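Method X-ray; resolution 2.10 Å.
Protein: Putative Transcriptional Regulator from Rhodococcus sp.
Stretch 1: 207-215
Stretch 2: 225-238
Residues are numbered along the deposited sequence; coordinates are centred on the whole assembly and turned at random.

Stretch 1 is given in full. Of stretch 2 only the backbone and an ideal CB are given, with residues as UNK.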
ATOM      1  N   ALA A 207     -24.998  18.399 -25.026  1.00 36.92           N
ATOM      2  CA  ALA A 207     -24.806  18.411 -26.483  1.00 36.55           C
ATOM      3  C   ALA A 207     -23.383  18.895 -26.791  1.00 35.45           C
ATOM      4  O   ALA A 207     -22.896  19.779 -26.142  1.00 32.72           O
ATOM      5  CB  ALA A 207     -25.847  19.331 -27.175  1.00 38.60           C
ATOM      6  N   GLY A 208     -22.733  18.316 -27.797  1.00 35.54           N
ATOM      7  CA  GLY A 208     -21.369  18.740 -28.126  1.00 35.22           C
ATOM      8  C   GLY A 208     -20.280  18.135 -27.234  1.00 33.67           C
ATOM      9  O   GLY A 208     -19.113  18.483 -27.376  1.00 33.54           O
ATOM     10  N   LEU A 209     -20.650  17.267 -26.297  1.00 33.68           N
ATOM     11  CA  LEU A 209     -19.635  16.688 -25.374  1.00 32.64           C
ATOM     12  C   LEU A 209     -19.569  15.202 -25.515  1.00 32.60           C
ATOM     13  O   LEU A 209     -20.596  14.544 -25.495  1.00 34.80           O
ATOM     14  CB  LEU A 209     -19.942  17.046 -23.897  1.00 32.22           C
ATOM     15  CG  LEU A 209     -19.165  16.384 -22.731  1.00 31.28           C
ATOM     16  CD1 LEU A 209     -17.716  16.839 -22.710  1.00 30.81           C
ATOM     17  CD2 LEU A 209     -19.776  16.814 -21.479  1.00 30.33           C
ATOM     18  N   ARG A 210     -18.365  14.654 -25.614  1.00 32.00           N
ATOM     19  CA  ARG A 210     -18.178  13.210 -25.625  1.00 30.57           C
ATOM     20  C   ARG A 210     -17.233  12.732 -24.516  1.00 29.81           C
ATOM     21  O   ARG A 210     -16.341  13.453 -24.128  1.00 29.03           O
ATOM     22  CB  ARG A 210     -17.626  12.771 -26.961  1.00 31.04           C
ATOM     23  CG  ARG A 210     -18.672  12.754 -28.046  1.00 32.97           C
ATOM     24  CD  ARG A 210     -18.111  12.230 -29.312  1.00 32.43           C
ATOM     25  NE  ARG A 210     -19.084  12.373 -30.368  1.00 34.33           N
ATOM     26  CZ  ARG A 210     -18.770  12.663 -31.625  1.00 39.04           C
ATOM     27  NH1 ARG A 210     -17.491  12.858 -31.978  1.00 36.94           N
ATOM     28  NH2 ARG A 210     -19.749  12.748 -32.528  1.00 39.82           N
ATOM     29  N   SER A 211     -17.429  11.509 -24.038  1.00 28.78           N
ATOM     30  CA  SER A 211     -16.577  10.941 -22.964  1.00 29.61           C
ATOM     31  C   SER A 211     -16.355   9.514 -23.283  1.00 29.15           C
ATOM     32  O   SER A 211     -17.250   8.889 -23.842  1.00 29.59           O
ATOM     33  CB  SER A 211     -17.304  10.999 -21.634  1.00 26.46           C
ATOM     34  OG  SER A 211     -17.467  12.367 -21.267  1.00 36.86           O
HETATM   35  N   MSE A 212     -15.199   8.979 -22.877  1.00 28.36           N
HETATM   36  CA  MSE A 212     -14.969   7.530 -22.940  1.00 30.13           C
HETATM   37  C   MSE A 212     -14.281   7.061 -21.669  1.00 26.45           C
HETATM   38  O   MSE A 212     -13.451   7.786 -21.142  1.00 26.16           O
HETATM   39  CB  MSE A 212     -14.138   7.164 -24.160  1.00 30.31           C
HETATM   40  CG  MSE A 212     -12.744   7.773 -24.209  1.00 30.07           C
HETATM   41 SE   MSE A 212     -12.469   8.870 -25.902  1.00 43.35          SE
HETATM   42  CE  MSE A 212     -13.913  10.341 -25.623  1.00 28.08           C
ATOM     43  N   ALA A 213     -14.645   5.894 -21.170  1.00 23.73           N
ATOM     44  CA  ALA A 213     -14.167   5.449 -19.864  1.00 23.36           C
ATOM     45  C   ALA A 213     -13.839   3.969 -19.853  1.00 23.37           C
ATOM     46  O   ALA A 213     -14.359   3.196 -20.661  1.00 23.83           O
ATOM     47  CB  ALA A 213     -15.195   5.774 -18.761  1.00 21.49           C
ATOM     48  N   ALA A 214     -13.003   3.571 -18.907  1.00 22.64           N
ATOM     49  CA  ALA A 214     -12.576   2.198 -18.781  1.00 22.58           C
ATOM     50  C   ALA A 214     -12.560   1.890 -17.268  1.00 23.62           C
ATOM     51  O   ALA A 214     -12.391   2.802 -16.439  1.00 21.71           O
ATOM     52  CB  ALA A 214     -11.205   2.053 -19.344  1.00 22.61           C
ATOM     53  N   PRO A 215     -12.800   0.627 -16.902  1.00 24.46           N
ATOM     54  CA  PRO A 215     -12.708   0.224 -15.500  1.00 24.34           C
ATOM     55  C   PRO A 215     -11.309   0.215 -14.910  1.00 24.62           C
ATOM     56  O   PRO A 215     -10.297  -0.093 -15.585  1.00 25.45           O
ATOM     57  CB  PRO A 215     -13.282  -1.193 -15.517  1.00 24.60           C
ATOM     58  CG  PRO A 215     -12.969  -1.703 -16.974  1.00 23.47           C
ATOM     59  CD  PRO A 215     -13.275  -0.485 -17.777  1.00 25.39           C
ATOM     60  N   UNK A 225     -13.137   1.703  -9.608  1.00 25.26           N
ATOM     61  CA  UNK A 225     -13.131   3.103 -10.048  1.00 22.94           C
ATOM     62  C   UNK A 225     -13.257   3.095 -11.562  1.00 22.73           C
ATOM     63  O   UNK A 225     -13.218   2.018 -12.156  1.00 22.67           O
ATOM     64  CB  UNK A 225     -11.867   3.839  -9.598  1.00 22.94           C
ATOM     65  N   UNK A 226     -13.422   4.261 -12.184  1.00 21.33           N
ATOM     66  CA  UNK A 226     -13.329   4.343 -13.630  1.00 22.45           C
ATOM     67  C   UNK A 226     -12.405   5.502 -14.008  1.00 22.09           C
ATOM     68  O   UNK A 226     -12.333   6.474 -13.283  1.00 22.71           O
ATOM     69  CB  UNK A 226     -14.714   4.518 -14.256  1.00 22.45           C
ATOM     70  N   UNK A 227     -11.749   5.424 -15.158  1.00 22.03           N
ATOM     71  CA  UNK A 227     -10.919   6.528 -15.651  1.00 21.79           C
ATOM     72  C   UNK A 227     -11.523   6.956 -17.007  1.00 22.00           C
ATOM     73  O   UNK A 227     -11.999   6.119 -17.723  1.00 21.65           O
ATOM     74  CB  UNK A 227      -9.452   6.117 -15.786  1.00 21.79           C
ATOM     75  N   UNK A 228     -11.524   8.251 -17.324  1.00 22.52           N
ATOM     76  CA  UNK A 228     -12.051   8.716 -18.591  1.00 23.08           C
ATOM     77  C   UNK A 228     -11.129   9.667 -19.314  1.00 23.20           C
ATOM     78  O   UNK A 228     -10.112  10.107 -18.765  1.00 22.08           O
ATOM     79  CB  UNK A 228     -13.405   9.394 -18.370  1.00 23.08           C
ATOM     80  N   UNK A 229     -11.475   9.922 -20.577  1.00 24.31           N
ATOM     81  CA  UNK A 229     -11.041  11.098 -21.321  1.00 24.88           C
ATOM     82  C   UNK A 229     -12.357  11.783 -21.698  1.00 25.80           C
ATOM     83  O   UNK A 229     -13.287  11.116 -22.090  1.00 26.52           O
ATOM     84  CB  UNK A 229     -10.178  10.752 -22.536  1.00 24.88           C
ATOM     85  N   UNK A 230     -12.442  13.104 -21.569  1.00 27.36           N
ATOM     86  CA  UNK A 230     -13.648  13.813 -21.973  1.00 29.19           C
ATOM     87  C   UNK A 230     -13.259  14.864 -23.005  1.00 29.00           C
ATOM     88  O   UNK A 230     -12.217  15.532 -22.870  1.00 28.36           O
ATOM     89  CB  UNK A 230     -14.349  14.450 -20.772  1.00 29.19           C
ATOM     90  N   UNK A 231     -14.100  15.037 -24.029  1.00 29.66           N
ATOM     91  CA  UNK A 231     -13.745  15.926 -25.158  1.00 29.96           C
ATOM     92  C   UNK A 231     -14.948  16.491 -25.905  1.00 31.00           C
ATOM     93  O   UNK A 231     -15.995  15.820 -25.999  1.00 30.93           O
ATOM     94  CB  UNK A 231     -12.863  15.167 -26.152  1.00 29.96           C
ATOM     95  N   UNK A 232     -14.834  17.735 -26.422  1.00 31.93           N
ATOM     96  CA  UNK A 232     -15.907  18.211 -27.313  1.00 33.39           C
ATOM     97  C   UNK A 232     -16.087  17.283 -28.493  1.00 33.01           C
ATOM     98  O   UNK A 232     -15.119  16.766 -29.034  1.00 34.77           O
ATOM     99  CB  UNK A 232     -15.610  19.627 -27.811  1.00 33.39           C
ATOM    100  N   UNK A 233     -17.326  17.048 -28.868  1.00 32.52           N
ATOM    101  CA  UNK A 233     -17.589  16.251 -30.054  1.00 33.01           C
ATOM    102  C   UNK A 233     -16.846  16.816 -31.287  1.00 33.81           C
ATOM    103  O   UNK A 233     -16.404  16.037 -32.170  1.00 33.06           O
ATOM    104  CB  UNK A 233     -19.095  16.196 -30.318  1.00 33.01           C
ATOM    105  N   UNK A 234     -16.666  18.143 -31.362  1.00 33.49           N
ATOM    106  CA  UNK A 234     -16.049  18.759 -32.571  1.00 33.33           C
ATOM    107  C   UNK A 234     -14.564  18.427 -32.778  1.00 34.42           C
ATOM    108  O   UNK A 234     -14.047  18.538 -33.897  1.00 36.03           O
ATOM    109  CB  UNK A 234     -16.195  20.280 -32.492  1.00 33.33           C
ATOM    110  N   UNK A 235     -13.850  18.007 -31.734  1.00 32.71           N
ATOM    111  CA  UNK A 235     -12.410  17.734 -31.888  1.00 32.91           C
ATOM    112  C   UNK A 235     -12.071  16.378 -32.542  1.00 33.72           C
ATOM    113  O   UNK A 235     -10.980  16.222 -33.123  1.00 34.08           O
ATOM    114  CB  UNK A 235     -11.745  17.795 -30.511  1.00 32.91           C
ATOM    115  N   UNK A 236     -12.991  15.398 -32.462  1.00 34.01           N
ATOM    116  CA  UNK A 236     -12.746  14.026 -33.044  1.00 35.65           C
ATOM    117  C   UNK A 236     -14.026  13.431 -33.626  1.00 36.39           C
ATOM    118  O   UNK A 236     -15.075  13.509 -32.998  1.00 37.88           O
ATOM    119  CB  UNK A 236     -12.193  13.076 -31.980  1.00 35.65           C
ATOM    120  N   UNK A 237     -13.954  12.767 -34.768  1.00 38.72           N
ATOM    121  CA  UNK A 237     -15.065  11.868 -35.177  1.00 38.86           C
ATOM    122  C   UNK A 237     -15.111  10.667 -34.228  1.00 38.44           C
ATOM    123  O   UNK A 237     -14.094  10.372 -33.556  1.00 36.39           O
ATOM    124  CB  UNK A 237     -14.894  11.398 -36.623  1.00 38.86           C
ATOM    125  N   UNK A 238     -16.265   9.999 -34.141  1.00 38.63           N
ATOM    126  CA  UNK A 238     -16.349   8.767 -33.353  1.00 39.53           C
ATOM    127  C   UNK A 238     -15.233   7.724 -33.704  1.00 40.15           C
ATOM    128  O   UNK A 238     -14.656   7.067 -32.818  1.00 38.96           O
ATOM    129  CB  UNK A 238     -17.727   8.138 -33.567  1.00 39.53           C
TER

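The backbone of 225-232 runs antiparallel to strand 209-215, so side chains at successive positions alternate between the sheet's two faces, and those of 226-231 meet what their partners, P215 back to R210, offer.

Position 225 opens the stretch, within a strand that begins earlier in the chain. Its CB points sideways with nothing of stretch 1 within 5.5 Å, so the contact sets little rule; the residue is alanine, A225.

Position 226 pairs with P215, on the face that also carries S211 and A213. Its ideal CB lies 3.6 Å from A214 O and 4.7 Å from A213 CB, near small neighbours that make no polar demand. Several residues could fit; A226 is found.

Position 227 turns to the other face, paired with A214. Extended angles and a methyl partner suit a beta-branched or other apolar side chain. The residue is V227, whose CG1 reaches 4.3 Å from A214 CB. Its backbone bonds the same residue twice: V227 N to A214 O is 3.0 Å, as is A214 N to V227 O.

Position 228 sits over A213 in a non-hydrogen-bonded pair. The ideal CB is a tight 3.2 Å from M212 O, while the S211 hydroxyl lies further along the face, so small or polar residues are plausible. N228 answers with CB 3.9 Å from A213 CB and ND2 4.2 Å from S211 OG, too far to bond; its OD1 finds a partner elsewhere in the structure.

Position 229 faces the selenomethionine M212; the ideal CB of 229 is 4.3 Å from M212 CG. Valine, isoleucine or leucine would all suit this greasy neighbour. I229 is found, its CB 4.1 Å from M212 CG. Backbone bonds fix the pair: I229 N to M212 O is 3.0 Å, and M212 N to I229 O is 3.0 Å.

Position 230 looks at a hydroxyl: S211 OG is 3.8 Å from the ideal CB. A short polar side chain is the natural reading, serine or threonine. S230 hydrogen-bonds through OG to S211 OG at 3.1 Å.

Position 231 pairs with R210. M212 CE lies 5.0 Å from the ideal CB, so a methyl-bearing, beta-branched residue suits. T231 puts CG2 4.0 Å from M212 CE, and R210 N to T231 O and T231 N to R210 O are bonds of 2.7 Å each.

At 232 the phi of -57° and an N free of bonds to stretch 1 admit proline, and P232 is there; its CA lies 3.2 Å from G208 O.

Position 233 has R210 CZ 3.8 Å from its ideal CB, favouring something small. A233 lays its methyl over one guanidinium face, and A233 N bonds G208 O at 2.7 Å.

Position 234 points away, so stretch 1 sets no rule: A234. Position 235 points sideways into open space, where many residues fit: R235, its end leading away. At 236 the ideal CB is 5.3 Å from R210 NH1 and many side chains fit; Y236 offers its O, 2.7 Å from R210 NH1. Position 237 points away, unconstrained by stretch 1; S237 caps a backbone N just past the stretch. Position 238 can reach R210's other face with an apolar chain; L238 CD2 lies 3.6 Å from R210 NE.

Stretch 2, residues 225-238: AAVNISTPAARYSL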
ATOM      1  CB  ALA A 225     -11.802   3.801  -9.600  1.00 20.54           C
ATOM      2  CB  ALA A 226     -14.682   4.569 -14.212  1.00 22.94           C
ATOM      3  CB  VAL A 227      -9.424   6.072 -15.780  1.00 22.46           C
ATOM      4  CG1 VAL A 227      -9.300   4.740 -16.589  1.00 23.27           C
ATOM      5  CG2 VAL A 227      -8.545   7.181 -16.367  1.00 20.01           C
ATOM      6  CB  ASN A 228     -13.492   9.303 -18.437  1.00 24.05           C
ATOM      7  CG  ASN A 228     -13.530  10.800 -18.157  1.00 26.63           C
ATOM      8  OD1 ASN A 228     -12.493  11.429 -17.950  1.00 27.70           O
ATOM      9  ND2 ASN A 228     -14.747  11.390 -18.153  1.00 26.04           N
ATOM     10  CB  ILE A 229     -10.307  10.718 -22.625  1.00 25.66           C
ATOM     11  CG1 ILE A 229      -8.986   9.994 -22.317  1.00 23.64           C
ATOM     12  CG2 ILE A 229     -10.062  11.969 -23.494  1.00 26.59           C
ATOM     13  CD1 ILE A 229      -8.388   9.245 -23.502  1.00 25.75           C
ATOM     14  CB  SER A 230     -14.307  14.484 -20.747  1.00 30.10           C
ATOM     15  OG  SER A 230     -15.642  14.908 -21.042  1.00 35.28           O
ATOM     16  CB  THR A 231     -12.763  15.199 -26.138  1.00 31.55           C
ATOM     17  OG1 THR A 231     -12.150  16.168 -26.983  1.00 36.70           O
ATOM     18  CG2 THR A 231     -13.464  14.128 -26.974  1.00 26.86           C
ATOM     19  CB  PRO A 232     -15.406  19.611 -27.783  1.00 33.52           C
ATOM     20  CG  PRO A 232     -14.586  20.061 -26.595  1.00 33.45           C
ATOM     21  CD  PRO A 232     -13.819  18.785 -26.214  1.00 31.65           C
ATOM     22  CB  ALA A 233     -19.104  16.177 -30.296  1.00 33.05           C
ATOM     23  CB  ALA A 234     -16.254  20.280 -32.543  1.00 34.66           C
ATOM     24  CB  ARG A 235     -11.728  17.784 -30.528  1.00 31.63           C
ATOM     25  CG  ARG A 235     -11.845  19.072 -29.783  1.00 31.83           C
ATOM     26  CD  ARG A 235     -10.965  18.997 -28.453  1.00 32.97           C
ATOM     27  NE  ARG A 235      -9.534  18.993 -28.772  1.00 33.92           N
ATOM     28  CZ  ARG A 235      -8.922  20.053 -29.279  1.00 39.02           C
ATOM     29  NH1 ARG A 235      -9.612  21.200 -29.499  1.00 40.52           N
ATOM     30  NH2 ARG A 235      -7.631  19.990 -29.554  1.00 38.39           N
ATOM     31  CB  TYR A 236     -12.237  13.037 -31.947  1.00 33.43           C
ATOM     32  CG  TYR A 236     -11.017  13.501 -31.188  1.00 33.12           C
ATOM     33  CD1 TYR A 236     -11.145  14.249 -30.014  1.00 28.90           C
ATOM     34  CD2 TYR A 236      -9.719  13.198 -31.637  1.00 35.54           C
ATOM     35  CE1 TYR A 236     -10.039  14.732 -29.351  1.00 28.17           C
ATOM     36  CE2 TYR A 236      -8.581  13.651 -30.918  1.00 32.67           C
ATOM     37  CZ  TYR A 236      -8.758  14.439 -29.805  1.00 30.81           C
ATOM     38  OH  TYR A 236      -7.638  14.908 -29.112  1.00 33.85           O
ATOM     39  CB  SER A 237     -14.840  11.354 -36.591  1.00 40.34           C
ATOM     40  OG  SER A 237     -13.710  10.502 -36.593  1.00 40.33           O
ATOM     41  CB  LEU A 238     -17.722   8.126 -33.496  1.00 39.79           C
ATOM     42  CG  LEU A 238     -18.871   8.834 -32.794  1.00 41.41           C
ATOM     43  CD1 LEU A 238     -20.189   8.143 -33.135  1.00 43.43           C
ATOM     44  CD2 LEU A 238     -18.658   8.873 -31.302  1.00 37.97           C
TER
HETATM   45  O   HOH W   1     -18.255  19.916 -29.736  1.00 36.09           O
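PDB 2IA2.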